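Endonuclease 2 (Arabidopsis thaliana, PDB 4CXP) cleaves RNA and single-stranded DNA, and less efficiently double-stranded DNA, to products with 5'-phosphates, using three divalent metal ions. Local coordinates at residues A[4-9]-A[118-123]; A[74-77]-A[82-85]; A[129-134]-A[208-213]; A[195-200]-A[250-255]; A[221-226]-A[237-242]. One frame throughout, in Å; residues are numbered along the deposited sequence.

Interaction 1 of 5, residues A[4-9]-A[118-123]. With ZN (zinc ion), chain G; ZN (zinc ion), chain E.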
# COMPACT_ATOMS: atom_id res chain seq x y z
N GLU A 4 8.66 2.37 6.08
CA GLU A 4 8.03 3.59 6.55
C GLU A 4 6.60 3.71 6.02
O GLU A 4 5.68 4.09 6.75
CB GLU A 4 8.85 4.82 6.15
CG GLU A 4 10.29 4.82 6.66
CD GLU A 4 11.29 4.06 5.78
OE1 GLU A 4 10.91 3.47 4.72
OE2 GLU A 4 12.49 4.08 6.14
N GLY A 5 6.40 3.42 4.74
CA GLY A 5 5.08 3.54 4.16
C GLY A 5 4.08 2.61 4.83
O GLY A 5 2.96 3.01 5.14
N HIS A 6 4.47 1.34 5.03
CA HIS A 6 3.56 0.42 5.71
C HIS A 6 3.28 0.83 7.14
O HIS A 6 2.17 0.67 7.63
CB HIS A 6 4.09 -1.02 5.66
CG HIS A 6 4.00 -1.60 4.30
ND1 HIS A 6 2.80 -1.99 3.74
CD2 HIS A 6 4.93 -1.78 3.34
CE1 HIS A 6 3.02 -2.38 2.49
NE2 HIS A 6 4.31 -2.27 2.22
N GLU A 7 4.30 1.32 7.85
CA GLU A 7 4.09 1.76 9.22
C GLU A 7 3.08 2.89 9.27
O GLU A 7 2.19 2.89 10.12
CB GLU A 7 5.39 2.20 9.88
CG GLU A 7 6.29 1.07 10.33
CD GLU A 7 7.56 1.57 10.98
OE1 GLU A 7 7.95 2.74 10.74
OE2 GLU A 7 8.19 0.80 11.70
N ILE A 8 3.21 3.86 8.38
CA ILE A 8 2.30 4.98 8.33
C ILE A 8 0.87 4.50 8.08
O ILE A 8 -0.07 4.91 8.77
CB ILE A 8 2.75 6.01 7.26
CG1 ILE A 8 4.05 6.71 7.70
CG2 ILE A 8 1.65 7.00 6.95
CD1 ILE A 8 4.77 7.44 6.59
N ILE A 9 0.70 3.65 7.07
CA ILE A 9 -0.62 3.15 6.73
C ILE A 9 -1.24 2.42 7.91
O ILE A 9 -2.41 2.64 8.24
CB ILE A 9 -0.52 2.27 5.47
CG1 ILE A 9 -0.28 3.18 4.25
CG2 ILE A 9 -1.76 1.40 5.28
CD1 ILE A 9 0.05 2.44 2.98
N VAL A 118 -3.58 -8.95 4.84
CA VAL A 118 -4.47 -7.94 4.33
C VAL A 118 -3.94 -6.53 4.68
O VAL A 118 -4.09 -5.61 3.88
CB VAL A 118 -5.91 -8.24 4.75
CG1 VAL A 118 -6.19 -7.74 6.15
CG2 VAL A 118 -6.87 -7.67 3.75
N SER A 119 -3.31 -6.37 5.84
CA SER A 119 -2.78 -5.08 6.24
C SER A 119 -1.67 -4.64 5.29
O SER A 119 -1.64 -3.51 4.83
CB SER A 119 -2.30 -5.15 7.68
OG SER A 119 -3.40 -5.39 8.56
N HIS A 120 -0.75 -5.54 5.00
CA HIS A 120 0.34 -5.23 4.09
C HIS A 120 -0.17 -5.01 2.67
O HIS A 120 0.23 -4.05 2.01
CB HIS A 120 1.36 -6.38 4.09
CG HIS A 120 2.56 -6.11 3.27
ND1 HIS A 120 3.68 -5.50 3.77
CD2 HIS A 120 2.83 -6.37 1.97
CE1 HIS A 120 4.59 -5.38 2.82
NE2 HIS A 120 4.10 -5.92 1.71
N PHE A 121 -1.03 -5.89 2.18
CA PHE A 121 -1.50 -5.80 0.80
C PHE A 121 -2.40 -4.59 0.57
O PHE A 121 -2.35 -4.00 -0.51
CB PHE A 121 -2.18 -7.11 0.38
CG PHE A 121 -1.24 -8.29 0.31
CD1 PHE A 121 0.07 -8.16 -0.11
CD2 PHE A 121 -1.69 -9.56 0.64
CE1 PHE A 121 0.91 -9.26 -0.17
CE2 PHE A 121 -0.86 -10.66 0.58
CZ PHE A 121 0.45 -10.50 0.18
N MET A 122 -3.21 -4.20 1.55
CA MET A 122 -3.95 -2.96 1.42
C MET A 122 -2.98 -1.79 1.24
O MET A 122 -3.26 -0.83 0.51
CB MET A 122 -4.85 -2.72 2.61
CG MET A 122 -5.77 -1.52 2.42
SD MET A 122 -6.95 -1.72 1.07
CE MET A 122 -8.14 -2.80 1.88
N GLY A 123 -1.83 -1.84 1.89
CA GLY A 123 -0.80 -0.86 1.63
C GLY A 123 -0.22 -0.96 0.24
O GLY A 123 -0.16 0.03 -0.50
ZN ZN G . 5.18 -2.49 0.42
ZN ZN E . 5.06 -5.97 -0.26
O HOH W 1 0.38 -1.51 5.09
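The imidazole rings of His-6 and His-120 lie against each other as an offset stack in the three-zinc active site of the S1/P1 nuclease fold. The ring centres are 3.9 Å apart and the planes differ by 14°. The overlap is partial: CE1 of His-120 sits over the rim of the His-6 ring, and the closest pair is His-6 NE2 with His-120 CE1 at 3.2 Å. Each ring serves a different metal. His-6 NE2 binds the chain G zinc at 2.0 Å, and His-120 NE2 binds the chain E zinc at 2.2 Å. Asp-124 joins the two sites, giving OD1 to the first zinc and OD2 to the second. Trp-1 also binds the first, and Asp-45 and His-58 the second.

His-120 holds its CG anti to the backbone N (chi1 -175°). This swings the ring out from the flank of helix 111-124 until it lies beside His-6. The rear nitrogens are also used. His-120 ND1 is hydrogen-bonded to Cys-41 O, which fixes the turn of that ring. His-6 ND1 donates to a water lying in its ring plane, and this water in turn donates a hydrogen bond to Ser-119 O. The helical segments 4-9 and 118-123 run at 110° to each other, their axes 9.7 Å apart at closest approach. They come near each other at Gly-123. A beta carbon here would run into His-6 ND1, so the bare backbone leaves the ring its place. Beyond the histidines the contact turns apolar, with Ile-9 CD1 resting 3.7 Å from Gly-123 CA.

Interaction 2 of 5, residues A[74-77]-A[82-85]; sequences CKDE and GRCV. With NAG (2-acetamido-2-deoxy-beta-D-glucopyranose), chain B; NAG (2-acetamido-2-deoxy-beta-D-glucopyranose), chain C.
A disulfide-closed loop lies between helix 70-73 and helix 85-96, and Cys-74 and Cys-84 are the residues that close it. Their SG atoms are bonded at 2.1 Å. Cys-84 holds the N-cap position of helix 85-96, so the bond ties the loop to the start of that helix. The backbones meet beside it. Gly-82 N donates to Cys-74 O at 2.9 Å, with the donor 46° out of the carbonyl plane. Arg-83 is the centre of an inverse gamma turn.

The Arg-83 side chain leaves the loop for the glycan carried by Asn-91. Its chain bends at chi3 (66°), which turns the guanidinium towards the sugars. NH1 and NH2 both donate to O3 of the chain B NAG, at 3.0 Å from NH1 and 3.1 Å from NH2. This O3 lies at the guanidinium edge, in plane, while O6 of the chain C NAG sits over a face. NH2 also bonds Trp-53 O. A leucine in place of Arg-83 would probably leave sugar O3 and Trp-53 O without these donors, and the glycan freer to move.

Asp-76 lies alongside Arg-83 and points the same way, but it makes no salt bridge with it. Its OD1 is held by Ser-78 OG and Glu-80 N. A water links the pair instead, accepting from Arg-83 NE at 2.7 Å and donating to Asp-76 OD2 at 3.1 Å.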
# COMPACT_ATOMS: atom_id res chain seq x y z
N CYS A 74 -5.30 -9.59 -13.24
CA CYS A 74 -5.06 -10.24 -11.97
C CYS A 74 -4.73 -11.72 -12.19
O CYS A 74 -5.60 -12.59 -12.20
CB CYS A 74 -6.18 -10.04 -10.99
SG CYS A 74 -5.62 -10.57 -9.36
N LYS A 75 -3.43 -11.94 -12.41
CA LYS A 75 -2.89 -13.26 -12.66
C LYS A 75 -1.39 -13.19 -12.43
O LYS A 75 -0.79 -12.12 -12.51
CB LYS A 75 -3.19 -13.71 -14.10
CG LYS A 75 -2.50 -12.86 -15.17
CD LYS A 75 -3.22 -12.92 -16.50
CE LYS A 75 -2.43 -12.23 -17.61
NZ LYS A 75 -2.20 -10.78 -17.37
N ASP A 76 -0.79 -14.33 -12.11
CA ASP A 76 0.65 -14.37 -11.95
C ASP A 76 1.32 -14.66 -13.29
O ASP A 76 0.63 -14.73 -14.32
CB ASP A 76 1.08 -15.31 -10.81
CG ASP A 76 0.79 -16.76 -11.08
OD1 ASP A 76 0.49 -17.09 -12.24
OD2 ASP A 76 0.87 -17.56 -10.13
N GLU A 77 2.64 -14.82 -13.29
CA GLU A 77 3.38 -15.01 -14.53
C GLU A 77 3.01 -16.32 -15.24
O GLU A 77 3.16 -16.42 -16.46
CB GLU A 77 4.88 -14.94 -14.28
CG GLU A 77 5.36 -13.55 -13.88
N GLY A 82 -6.29 -14.59 -10.29
CA GLY A 82 -6.43 -14.28 -8.87
C GLY A 82 -5.13 -14.01 -8.15
O GLY A 82 -5.14 -13.47 -7.06
N ARG A 83 -4.01 -14.36 -8.76
CA ARG A 83 -2.74 -14.29 -8.06
C ARG A 83 -2.05 -12.94 -8.30
O ARG A 83 -1.06 -12.83 -9.01
CB ARG A 83 -1.88 -15.50 -8.37
CG ARG A 83 -2.63 -16.80 -8.04
CD ARG A 83 -1.71 -17.94 -7.69
NE ARG A 83 -0.99 -17.69 -6.46
CZ ARG A 83 -1.47 -17.90 -5.23
NH1 ARG A 83 -2.69 -18.38 -5.02
NH2 ARG A 83 -0.70 -17.66 -4.18
N CYS A 84 -2.62 -11.94 -7.65
CA CYS A 84 -2.12 -10.57 -7.66
C CYS A 84 -2.61 -9.91 -6.37
O CYS A 84 -3.39 -10.50 -5.63
CB CYS A 84 -2.61 -9.81 -8.89
SG CYS A 84 -4.28 -9.11 -8.78
N VAL A 85 -2.18 -8.68 -6.10
CA VAL A 85 -2.53 -8.06 -4.83
C VAL A 85 -4.04 -7.86 -4.66
O VAL A 85 -4.53 -7.95 -3.54
CB VAL A 85 -1.71 -6.76 -4.62
CG1 VAL A 85 -2.06 -5.65 -5.59
CG2 VAL A 85 -1.78 -6.29 -3.19
C1 NAG B . -5.21 -17.34 -0.00
C2 NAG B . -4.11 -17.45 -1.10
C3 NAG B . -3.57 -18.87 -1.12
C4 NAG B . -3.11 -19.26 0.28
C5 NAG B . -4.16 -18.92 1.34
C6 NAG B . -3.62 -19.04 2.75
C7 NAG B . -4.55 -15.82 -2.90
C8 NAG B . -5.06 -15.58 -4.28
N2 NAG B . -4.56 -17.08 -2.44
O3 NAG B . -2.52 -18.97 -2.10
O4 NAG B . -2.89 -20.65 0.42
O5 NAG B . -4.66 -17.60 1.23
O6 NAG B . -2.48 -18.22 2.88
O7 NAG B . -4.16 -14.88 -2.20
C1 NAG C . -1.63 -21.14 0.07
C2 NAG C . -1.39 -22.45 0.84
C3 NAG C . -0.07 -23.07 0.42
C4 NAG C . -0.01 -23.22 -1.09
C5 NAG C . -0.38 -21.91 -1.77
C6 NAG C . -0.46 -22.04 -3.28
C7 NAG C . -2.49 -22.56 3.02
C8 NAG C . -2.36 -22.39 4.50
N2 NAG C . -1.41 -22.28 2.29
O3 NAG C . 0.09 -24.33 1.06
O4 NAG C . 1.32 -23.59 -1.41
O5 NAG C . -1.63 -21.44 -1.32
O6 NAG C . -0.92 -20.84 -3.86
O7 NAG C . -3.56 -22.92 2.53
O HOH W 2 1.48 -16.80 -7.14

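Interaction 3 of 5, residues A[129-134]-A[208-213]. With ZN (zinc ion), chain F.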
# COMPACT_ATOMS: atom_id res chain seq x y z
N LEU A 129 3.38 2.20 -8.25
CA LEU A 129 4.21 1.28 -9.01
C LEU A 129 4.08 -0.18 -8.62
O LEU A 129 4.73 -1.01 -9.20
CB LEU A 129 5.66 1.74 -9.06
CG LEU A 129 5.90 3.02 -9.86
CD1 LEU A 129 7.35 3.43 -9.80
CD2 LEU A 129 5.48 2.87 -11.31
N HIS A 130 3.18 -0.48 -7.68
CA HIS A 130 2.72 -1.85 -7.47
C HIS A 130 1.55 -2.23 -8.37
O HIS A 130 1.12 -3.37 -8.33
CB HIS A 130 2.37 -2.11 -6.00
CG HIS A 130 3.57 -2.40 -5.16
ND1 HIS A 130 3.72 -3.58 -4.48
CD2 HIS A 130 4.71 -1.71 -4.96
CE1 HIS A 130 4.91 -3.59 -3.89
NE2 HIS A 130 5.53 -2.47 -4.17
N VAL A 131 1.05 -1.29 -9.19
CA VAL A 131 0.01 -1.57 -10.18
C VAL A 131 0.50 -0.87 -11.44
O VAL A 131 0.11 0.28 -11.76
CB VAL A 131 -1.39 -1.07 -9.78
CG1 VAL A 131 -2.42 -1.50 -10.81
CG2 VAL A 131 -1.75 -1.57 -8.39
N SER A 132 1.47 -1.51 -12.11
CA SER A 132 2.16 -0.86 -13.20
C SER A 132 2.76 -1.88 -14.14
O SER A 132 2.33 -3.06 -14.16
CB SER A 132 3.16 0.16 -12.65
OG SER A 132 4.28 -0.44 -12.09
N TYR A 133 3.66 -1.42 -15.00
CA TYR A 133 3.89 -2.14 -16.23
C TYR A 133 4.72 -3.39 -16.01
O TYR A 133 5.84 -3.34 -15.48
CB TYR A 133 4.61 -1.29 -17.26
CG TYR A 133 3.93 -0.03 -17.72
CD1 TYR A 133 2.59 0.28 -17.40
CD2 TYR A 133 4.61 0.84 -18.55
CE1 TYR A 133 2.00 1.44 -17.87
CE2 TYR A 133 4.02 1.99 -19.03
CZ TYR A 133 2.71 2.29 -18.69
OH TYR A 133 2.15 3.44 -19.17
N ALA A 134 4.24 -4.48 -16.59
CA ALA A 134 5.05 -5.68 -16.66
C ALA A 134 6.39 -5.42 -17.37
O ALA A 134 7.42 -5.99 -16.99
CB ALA A 134 4.31 -6.76 -17.43
N ILE A 208 -10.96 -0.82 -7.25
CA ILE A 208 -11.05 0.63 -7.25
C ILE A 208 -9.66 1.24 -7.02
O ILE A 208 -9.24 2.19 -7.68
CB ILE A 208 -12.04 1.10 -6.13
CG1 ILE A 208 -13.45 0.55 -6.38
CG2 ILE A 208 -12.04 2.62 -6.00
CD1 ILE A 208 -14.06 0.95 -7.71
N TYR A 209 -8.97 0.69 -6.04
CA TYR A 209 -7.71 1.22 -5.59
C TYR A 209 -6.62 0.99 -6.62
O TYR A 209 -5.77 1.85 -6.88
CB TYR A 209 -7.31 0.64 -4.23
CG TYR A 209 -8.44 0.53 -3.22
CD1 TYR A 209 -9.54 1.38 -3.25
CD2 TYR A 209 -8.42 -0.44 -2.25
CE1 TYR A 209 -10.59 1.26 -2.37
CE2 TYR A 209 -9.47 -0.57 -1.33
CZ TYR A 209 -10.54 0.30 -1.41
OH TYR A 209 -11.59 0.19 -0.51
N ALA A 210 -6.65 -0.19 -7.24
CA ALA A 210 -5.70 -0.50 -8.29
C ALA A 210 -5.88 0.37 -9.51
O ALA A 210 -4.92 0.81 -10.11
CB ALA A 210 -5.80 -1.98 -8.66
N SER A 211 -7.13 0.64 -9.89
CA SER A 211 -7.39 1.50 -11.05
C SER A 211 -6.89 2.92 -10.83
O SER A 211 -6.31 3.51 -11.74
CB SER A 211 -8.88 1.48 -11.39
OG SER A 211 -9.22 0.27 -11.99
N GLU A 212 -7.05 3.44 -9.61
CA GLU A 212 -6.46 4.74 -9.26
C GLU A 212 -4.95 4.68 -9.38
O GLU A 212 -4.30 5.65 -9.78
CB GLU A 212 -6.79 5.11 -7.81
CG GLU A 212 -8.25 5.37 -7.47
CD GLU A 212 -8.56 5.34 -5.99
OE1 GLU A 212 -7.71 4.86 -5.21
OE2 GLU A 212 -9.66 5.81 -5.59
N GLY A 213 -4.37 3.57 -8.93
CA GLY A 213 -2.93 3.42 -8.86
C GLY A 213 -2.24 3.40 -10.18
O GLY A 213 -1.22 4.07 -10.34
ZN ZN F . 7.62 -2.28 -3.83
O HOH W 3 8.62 -4.06 -4.29
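Val-131 packs on Ala-210 and Gly-213, joining strand 131-133 to helix 206-221. The contact is apolar, small and buried. Both valine methyls reach the alanine: CG1 is 4.0 Å from Ala-210 CB, and CG2 is 4.1 Å from the same carbon. The valine keeps CG1 anti to its own N (chi1 -176°), with CG2 on the N side, which turns both methyls to the helix, at nearly equal distances from Ala-210 CB. CG1 also lies 3.5 Å from Ala-210 O. Gly-213 presents bare backbone to the base of the valine, and their CA atoms are 5.9 Å apart. An alanine at Val-131 would lose both methyls and would probably open a gap above Ala-210 in this buried layer.

The hydrogen bonds stay within each side or go to other parts of the fold. Ser-132 OG donates to Leu-129 O at 3.0 Å, from above the carbonyl plane, linking the start of the strand back to the 3-10 turn before it. The strand pairs in parallel with strand 60-62, whose Ile-60 touches both Val-131 and Ala-210.

Metal binding comes one residue before the valine. His-130 NE2 coordinates the chain F zinc at 2.1 Å, and His-154 and Asp-158 bind the same ion. A water is a further ligand, 2.1 Å from the zinc. His-130 ND1 is held by His-58 O.

No polar bond crosses between the segments. Between them the cohesion is therefore van der Waals packing of small groups, while the adjoining histidine is fixed by its zinc and by a backbone carbonyl.

Interaction 4 of 5, residues A[195-200]-A[250-255]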
# COMPACT_ATOMS: atom_id res chain seq x y z
N ARG A 195 -15.66 9.16 0.67
CA ARG A 195 -15.64 8.34 -0.54
C ARG A 195 -14.58 7.25 -0.49
O ARG A 195 -14.80 6.13 -0.95
CB ARG A 195 -15.45 9.21 -1.77
CG ARG A 195 -16.60 10.18 -1.99
CD ARG A 195 -16.56 10.81 -3.35
NE ARG A 195 -15.34 11.54 -3.65
CZ ARG A 195 -15.15 12.82 -3.40
NH1 ARG A 195 -16.01 13.52 -2.66
NH2 ARG A 195 -14.06 13.41 -3.84
N TRP A 196 -13.41 7.55 0.08
CA TRP A 196 -12.39 6.55 0.19
C TRP A 196 -12.86 5.33 0.97
O TRP A 196 -12.49 4.22 0.65
CB TRP A 196 -11.15 7.12 0.90
CG TRP A 196 -10.47 8.25 0.17
CD1 TRP A 196 -10.70 8.70 -1.10
CD2 TRP A 196 -9.44 9.08 0.71
NE1 TRP A 196 -9.89 9.77 -1.37
CE2 TRP A 196 -9.10 10.02 -0.28
CE3 TRP A 196 -8.75 9.10 1.92
CZ2 TRP A 196 -8.10 10.97 -0.08
CZ3 TRP A 196 -7.76 10.02 2.11
CH2 TRP A 196 -7.45 10.95 1.13
N GLU A 197 -13.65 5.56 2.02
CA GLU A 197 -14.12 4.48 2.90
C GLU A 197 -15.21 3.62 2.31
O GLU A 197 -15.34 2.48 2.68
CB GLU A 197 -14.68 5.06 4.17
CG GLU A 197 -13.66 5.71 5.03
CD GLU A 197 -14.24 6.33 6.26
OE1 GLU A 197 -15.32 6.96 6.16
OE2 GLU A 197 -13.60 6.22 7.30
N THR A 198 -16.02 4.19 1.43
CA THR A 198 -17.22 3.52 0.95
C THR A 198 -16.87 2.36 0.04
O THR A 198 -16.03 2.48 -0.84
CB THR A 198 -18.08 4.55 0.20
OG1 THR A 198 -18.52 5.53 1.15
CG2 THR A 198 -19.29 3.93 -0.48
N CYS A 199 -17.55 1.25 0.27
CA CYS A 199 -17.43 0.07 -0.57
C CYS A 199 -18.75 -0.66 -0.63
O CYS A 199 -19.21 -1.20 0.37
CB CYS A 199 -16.36 -0.87 -0.02
SG CYS A 199 -16.02 -2.33 -1.03
N THR A 200 -19.35 -0.64 -1.81
CA THR A 200 -20.63 -1.29 -2.14
C THR A 200 -20.61 -2.83 -2.02
O THR A 200 -21.64 -3.47 -2.02
CB THR A 200 -21.12 -0.79 -3.54
OG1 THR A 200 -22.18 0.16 -3.37
CG2 THR A 200 -21.59 -1.92 -4.47
N GLY A 250 -4.61 4.52 1.87
CA GLY A 250 -4.34 3.18 2.35
C GLY A 250 -4.76 2.99 3.80
O GLY A 250 -5.35 1.98 4.15
N GLY A 251 -4.41 3.94 4.66
CA GLY A 251 -4.76 3.84 6.05
C GLY A 251 -6.26 3.88 6.29
O GLY A 251 -6.81 3.11 7.07
N VAL A 252 -6.93 4.82 5.61
CA VAL A 252 -8.37 4.96 5.73
C VAL A 252 -9.07 3.69 5.25
O VAL A 252 -10.02 3.21 5.88
CB VAL A 252 -8.82 6.22 4.97
CG1 VAL A 252 -10.32 6.21 4.74
CG2 VAL A 252 -8.41 7.48 5.70
N ARG A 253 -8.63 3.15 4.12
CA ARG A 253 -9.27 1.99 3.54
C ARG A 253 -8.96 0.72 4.31
O ARG A 253 -9.83 -0.15 4.41
CB ARG A 253 -8.90 1.88 2.06
CG ARG A 253 -9.61 2.96 1.27
CD ARG A 253 -8.98 3.20 -0.06
NE ARG A 253 -9.84 4.02 -0.91
CZ ARG A 253 -9.47 4.48 -2.09
NH1 ARG A 253 -8.22 4.38 -2.48
NH2 ARG A 253 -10.35 5.08 -2.88
N LEU A 254 -7.76 0.58 4.86
CA LEU A 254 -7.48 -0.57 5.70
C LEU A 254 -8.42 -0.57 6.89
O LEU A 254 -9.04 -1.60 7.21
CB LEU A 254 -6.02 -0.59 6.12
CG LEU A 254 -5.64 -1.73 7.07
CD1 LEU A 254 -6.01 -3.10 6.53
CD2 LEU A 254 -4.15 -1.66 7.36
N ALA A 255 -8.57 0.57 7.57
CA ALA A 255 -9.47 0.62 8.71
C ALA A 255 -10.91 0.34 8.30
O ALA A 255 -11.63 -0.39 8.99
CB ALA A 255 -9.39 1.94 9.42
O HOH W 4 -13.19 4.39 -2.53
O HOH W 5 -11.34 4.61 7.84
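The end of helix 190-197 rests on helix 233-262, with Trp-196 and Glu-197 meeting Val-252 and Arg-253. Arg-195 joins in through its backbone. A water lies 2.8 Å from Arg-195 O and accepts from Arg-253 NH2.

Trp-196 gives both its carbonyl and its side chain. Its O accepts from Arg-253 NE at 3.1 Å, with an N-H...O angle of 159°. The oxygen lies in the guanidinium plane, so the bond meets the edge of that group. Arg-253 is extended from CG to NE, which carries its NE across to this last helical turn. Trp-196 CG lies loosely over one guanidinium face, with ring and guanidinium planes 55° apart, so this is no parallel stack. Val-252 CG2 comes to the indole edge, 4.1 Å from Trp-196 CE3.

Glu-197 crosses Val-252 at about a right angle, and its CG packs tightly on Val-252 CG1 at 3.4 Å. Its OE2 forms a salt bridge with Arg-16. The same OE2 accepts from a water that also donates to Val-252 O at 2.7 Å.

The remaining terminal nitrogen of Arg-253, NH1, bonds Glu-212 and His-126. All three guanidinium nitrogens thus have partners. Glu-212 is likely to balance this buried charge, while the NE edge of the arginine ties down the Trp-196 carbonyl at the helix end.

Interaction 5 of 5, residues A[221-226]-A[237-242]; sequences AYKGVT and YSRLPI
A type II beta turn from Tyr-222 to Val-225, closed by Val-225 N donating to Tyr-222 O at 3.0 Å, sets Lys-223 beside Arg-239 of helix 233-262. Gly-224 takes the positive phi (82°) that this turn needs at its third position.

The Arg-239 guanidinium comes edge-on to Lys-223 O. NH2 is 2.9 Å from that oxygen, but the angle is too poor for a hydrogen bond. NH2 also lies 3.8 Å from Lys-223 CB. This CB points toward the helix and meets the arginine; bends at chi2 and chi3 then lead the lysine amine away. Arg-239 is held mainly by other partners. NH1 donates to Ser-238 OG at 2.8 Å, with the hydroxyl oxygen in the guanidinium plane, and NE donates to Trp-220 O. These bonds fix the turn of the flat group beside the loop.

The contact is at the surface, where the loop leaving helix 206-221 passes helix 233-262. Trp-157 of helix 153-169 touches both sides, packing on Ala-221, Arg-239 and Ile-242. On the loop's other flank, Tyr-222 OH bonds Tyr-133 N of strand 131-133.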
# COMPACT_ATOMS: atom_id res chain seq x y z
N ALA A 221 4.20 8.84 -11.55
CA ALA A 221 5.43 8.08 -11.28
C ALA A 221 6.33 8.02 -12.51
O ALA A 221 7.47 8.45 -12.48
CB ALA A 221 5.11 6.69 -10.74
N TYR A 222 5.80 7.44 -13.58
CA TYR A 222 6.55 7.32 -14.82
C TYR A 222 6.71 8.65 -15.54
O TYR A 222 7.65 8.83 -16.32
CB TYR A 222 5.83 6.37 -15.76
CG TYR A 222 5.81 4.90 -15.41
CD1 TYR A 222 6.96 4.20 -15.12
CD2 TYR A 222 4.62 4.18 -15.49
CE1 TYR A 222 6.94 2.84 -14.89
CE2 TYR A 222 4.58 2.82 -15.26
CZ TYR A 222 5.75 2.15 -14.96
OH TYR A 222 5.69 0.78 -14.78
N LYS A 223 5.78 9.57 -15.34
CA LYS A 223 5.70 10.81 -16.10
C LYS A 223 6.98 11.60 -15.97
O LYS A 223 7.39 11.94 -14.87
CB LYS A 223 4.54 11.65 -15.59
CG LYS A 223 4.38 12.99 -16.26
CD LYS A 223 4.18 12.91 -17.75
CE LYS A 223 2.84 12.31 -18.09
NZ LYS A 223 2.52 12.53 -19.53
N GLY A 224 7.58 11.93 -17.11
CA GLY A 224 8.78 12.76 -17.14
C GLY A 224 10.07 12.01 -16.89
O GLY A 224 11.12 12.62 -17.00
N VAL A 225 10.02 10.72 -16.59
CA VAL A 225 11.21 10.00 -16.15
C VAL A 225 11.78 9.17 -17.29
O VAL A 225 11.05 8.41 -17.93
CB VAL A 225 10.91 9.09 -14.95
CG1 VAL A 225 12.16 8.37 -14.51
CG2 VAL A 225 10.31 9.88 -13.80
N THR A 226 13.07 9.33 -17.52
CA THR A 226 13.83 8.53 -18.46
C THR A 226 15.03 7.95 -17.74
O THR A 226 15.62 8.61 -16.90
CB THR A 226 14.34 9.39 -19.65
OG1 THR A 226 13.24 10.08 -20.25
CG2 THR A 226 15.06 8.55 -20.70
N TYR A 237 9.16 17.47 -4.66
CA TYR A 237 8.08 18.32 -4.18
C TYR A 237 6.80 18.13 -4.96
O TYR A 237 5.72 18.24 -4.40
CB TYR A 237 8.50 19.79 -4.18
CG TYR A 237 9.51 20.14 -3.13
CD1 TYR A 237 9.20 20.03 -1.80
CD2 TYR A 237 10.76 20.62 -3.48
CE1 TYR A 237 10.14 20.36 -0.84
CE2 TYR A 237 11.69 20.97 -2.54
CZ TYR A 237 11.38 20.82 -1.21
OH TYR A 237 12.29 21.16 -0.24
N SER A 238 6.90 17.83 -6.24
CA SER A 238 5.71 17.66 -7.03
C SER A 238 5.02 16.32 -6.79
O SER A 238 3.81 16.25 -6.92
CB SER A 238 5.98 17.88 -8.50
OG SER A 238 6.89 16.97 -9.02
N ARG A 239 5.77 15.28 -6.44
CA ARG A 239 5.19 13.96 -6.20
C ARG A 239 4.85 13.70 -4.75
O ARG A 239 4.08 12.78 -4.47
CB ARG A 239 6.10 12.84 -6.75
CG ARG A 239 5.94 12.58 -8.23
CD ARG A 239 6.19 13.77 -9.13
NE ARG A 239 6.09 13.34 -10.52
CZ ARG A 239 6.29 14.12 -11.55
NH1 ARG A 239 6.52 15.41 -11.37
NH2 ARG A 239 6.23 13.60 -12.76
N LEU A 240 5.36 14.49 -3.82
CA LEU A 240 5.07 14.23 -2.44
C LEU A 240 3.56 14.27 -2.13
O LEU A 240 3.10 13.41 -1.39
CB LEU A 240 5.90 15.14 -1.55
CG LEU A 240 5.84 14.84 -0.05
CD1 LEU A 240 6.31 13.45 0.35
CD2 LEU A 240 6.68 15.89 0.66
N PRO A 241 2.78 15.21 -2.70
CA PRO A 241 1.35 15.19 -2.37
C PRO A 241 0.65 13.90 -2.77
O PRO A 241 -0.27 13.48 -2.07
CB PRO A 241 0.78 16.41 -3.11
CG PRO A 241 1.94 17.33 -3.23
CD PRO A 241 3.13 16.43 -3.45
N ILE A 242 1.06 13.28 -3.85
CA ILE A 242 0.41 12.03 -4.26
C ILE A 242 0.86 10.89 -3.35
O ILE A 242 0.05 10.02 -3.05
CB ILE A 242 0.51 11.74 -5.79
CG1 ILE A 242 -0.14 10.41 -6.17
CG2 ILE A 242 1.93 11.62 -6.24
CD1 ILE A 242 -1.59 10.28 -5.81

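Overall arrangement
All five contacts lie in one S1/P1 nuclease chain, rich in helix. Along the sequence, interaction 2 falls between the two segments of interaction 1. Interactions 3 and 4 follow with alternating segments, and interaction 5 lies between those of interaction 4. Interactions 1 and 3 each supply zinc ligands and have centres about 15 Å apart; Met-122 packs on Tyr-209 between them. Interaction 4 lies about 13 Å from interaction 1, centre to centre, and meets interaction 3 through the Glu-212 to Arg-253 salt bridge. Interactions 4 and 5 share helix 233-262 but do not touch. Interaction 2 borders the Asn-91 glycan. The zinc-bearing segments are thus tied to surrounding helices.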